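Local coordinates for ATP-dependent Clp protease adapter protein ClpS 2 (Agrobacterium fabrum, PDB 4YJX), which probably modulates the substrate specificity of ATP-dependent protein degradation by ClpAP, binding the N-terminal domain of the chaperone ClpA, at residues A[24-29]-A[95-100]. Sequence-based numbering, arbitrary orientation.
With NFA (phenylalanine amide), chain F.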
# COMPACT_ATOMS: atom_id res chain seq x y z
N TYR A 24 11.31 7.77 2.19
CA TYR A 24 10.03 7.60 2.84
C TYR A 24 9.45 6.22 2.60
O TYR A 24 9.36 5.77 1.46
CB TYR A 24 9.04 8.67 2.36
CG TYR A 24 9.19 9.98 3.09
CD1 TYR A 24 10.29 10.79 2.87
CD2 TYR A 24 8.25 10.40 4.01
CE1 TYR A 24 10.44 11.99 3.54
CE2 TYR A 24 8.39 11.59 4.69
CZ TYR A 24 9.49 12.38 4.44
OH TYR A 24 9.64 13.58 5.10
N LYS A 25 9.07 5.56 3.69
CA LYS A 25 8.37 4.29 3.60
C LYS A 25 6.94 4.51 3.13
O LYS A 25 6.25 5.39 3.64
CB LYS A 25 8.35 3.58 4.96
CG LYS A 25 9.73 3.33 5.55
CD LYS A 25 9.64 2.55 6.85
CE LYS A 25 8.98 3.38 7.94
NZ LYS A 25 8.86 2.63 9.21
N VAL A 26 6.50 3.73 2.15
CA VAL A 26 5.07 3.61 1.84
C VAL A 26 4.50 2.44 2.64
O VAL A 26 4.90 1.29 2.43
CB VAL A 26 4.81 3.39 0.34
CG1 VAL A 26 3.33 3.15 0.07
CG2 VAL A 26 5.31 4.58 -0.48
N MET A 27 3.58 2.74 3.55
CA MET A 27 2.95 1.73 4.40
C MET A 27 1.56 1.35 3.93
O MET A 27 0.75 2.22 3.60
CB MET A 27 2.85 2.24 5.84
CG MET A 27 4.15 2.76 6.43
SD MET A 27 5.42 1.50 6.54
CE MET A 27 4.64 0.29 7.60
N LEU A 28 1.28 0.04 3.90
CA LEU A 28 -0.08 -0.47 3.75
C LEU A 28 -0.67 -0.69 5.13
O LEU A 28 -0.08 -1.38 5.96
CB LEU A 28 -0.09 -1.77 2.95
CG LEU A 28 -1.39 -2.59 3.01
CD1 LEU A 28 -2.54 -1.82 2.37
CD2 LEU A 28 -1.22 -3.95 2.34
N LEU A 29 -1.84 -0.10 5.38
CA LEU A 29 -2.52 -0.25 6.66
C LEU A 29 -3.67 -1.24 6.53
O LEU A 29 -4.38 -1.25 5.52
CB LEU A 29 -3.04 1.09 7.16
CG LEU A 29 -2.04 2.23 7.20
CD1 LEU A 29 -2.66 3.43 7.89
CD2 LEU A 29 -0.76 1.81 7.90
N LEU A 95 -9.50 1.47 2.38
CA LEU A 95 -8.10 1.13 2.13
C LEU A 95 -7.19 2.35 2.21
O LEU A 95 -7.41 3.36 1.55
CB LEU A 95 -7.95 0.48 0.75
CG LEU A 95 -6.52 0.05 0.38
CD1 LEU A 95 -5.96 -0.98 1.36
CD2 LEU A 95 -6.47 -0.49 -1.02
N MET A 96 -6.14 2.23 3.03
CA MET A 96 -5.25 3.35 3.28
C MET A 96 -3.79 2.99 3.06
O MET A 96 -3.27 2.05 3.66
CB MET A 96 -5.44 3.86 4.71
CG MET A 96 -4.69 5.14 5.00
SD MET A 96 -5.16 6.50 3.92
CE MET A 96 -6.94 6.48 4.10
N PHE A 97 -3.15 3.75 2.18
CA PHE A 97 -1.70 3.73 2.05
C PHE A 97 -1.17 5.05 2.57
O PHE A 97 -1.64 6.12 2.17
CB PHE A 97 -1.26 3.53 0.59
CG PHE A 97 -1.43 2.13 0.08
CD1 PHE A 97 -0.34 1.30 -0.06
CD2 PHE A 97 -2.68 1.66 -0.29
CE1 PHE A 97 -0.48 0.02 -0.55
CE2 PHE A 97 -2.83 0.37 -0.78
CZ PHE A 97 -1.74 -0.44 -0.91
N THR A 98 -0.18 4.99 3.46
CA THR A 98 0.41 6.19 4.01
C THR A 98 1.91 6.25 3.71
O THR A 98 2.49 5.28 3.22
CB THR A 98 0.21 6.27 5.53
OG1 THR A 98 1.12 5.40 6.19
CG2 THR A 98 -1.21 5.88 5.90
N THR A 99 2.51 7.39 4.00
CA THR A 99 3.95 7.52 3.94
C THR A 99 4.45 7.88 5.32
O THR A 99 3.72 8.44 6.13
CB THR A 99 4.42 8.61 2.95
OG1 THR A 99 4.23 9.90 3.54
CG2 THR A 99 3.66 8.52 1.64
N GLU A 100 5.70 7.55 5.59
CA GLU A 100 6.34 7.99 6.81
C GLU A 100 7.84 7.93 6.58
O GLU A 100 8.32 7.08 5.84
CB GLU A 100 5.91 7.14 8.01
CG GLU A 100 6.34 5.69 7.96
CD GLU A 100 5.86 4.88 9.16
OE1 GLU A 100 4.65 4.92 9.46
OE2 GLU A 100 6.70 4.21 9.80
N NFA F . -8.23 -7.69 6.53
CA NFA F . -8.89 -7.38 5.31
C NFA F . -10.05 -8.33 5.10
O NFA F . -10.24 -9.24 5.86
CB NFA F . -7.90 -7.52 4.17
CG NFA F . -6.90 -6.38 4.14
CD1 NFA F . -7.32 -5.10 4.17
CD2 NFA F . -5.41 -6.66 4.06
CE1 NFA F . -6.32 -3.96 4.14
CE2 NFA F . -4.53 -5.64 4.03
CZ NFA F . -5.01 -4.21 4.07
NXT NFA F . -10.92 -8.12 4.00
O HOH W 1 -6.63 0.01 4.95
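Leu28 and Phe97 face each other across two antiparallel strands, 24-29 and 96-100. Leu28 CD1 sits over one face of the Phe97 ring, offset toward its rim, in a CH-pi contact. The methyl carbon CD1 of Leu28 is 4.0 Å from the Phe97 ring centroid. Val26 CG1 reaches the edge of the same ring, near its plane. Leu28 CD1 also packs 3.7 Å from Leu95 CD1, the two side chains crossing at about a right angle. Val39 and Leu43 of helix 36-47 and Ala84 of helix 74-89 cover this apolar face.

The other face carries Lys25, Met27, Leu29, Thr98 and Glu100. Lys25 bends at chi3 (-67°), which turns its ammonium group toward Glu100. In the resulting salt bridge Lys25 NZ lies 2.7 Å from Glu100 OE2. The ammonium group meets the anti side of that oxygen, 26° out of the carboxylate plane. Met27 CG lies 3.8 Å from Glu100 OE1. Further along, Leu29 CD1 touches Thr98 CG2 at 3.5 Å.

Met27 and Thr98 form a hydrogen-bonded pair, with Met27 N to Thr98 O at 2.8 Å and the return bond from Thr98 N to Met27 O. Lys25 and Glu100 pair in the same way. Near the end of the pairing, a water receives a bond from Met96 N and donates one to Leu29 O.

Leu29 O is 3.4 Å from CZ of the bound phenylalanine amide, and Leu28 CD1 also approaches that ring. The arrangement joins the central and an outer strand of the antiparallel sheet of the ClpS fold, beside the pocket that holds the phenylalanine amide, consistent with the family's recognition of bulky hydrophobic N-terminal residues.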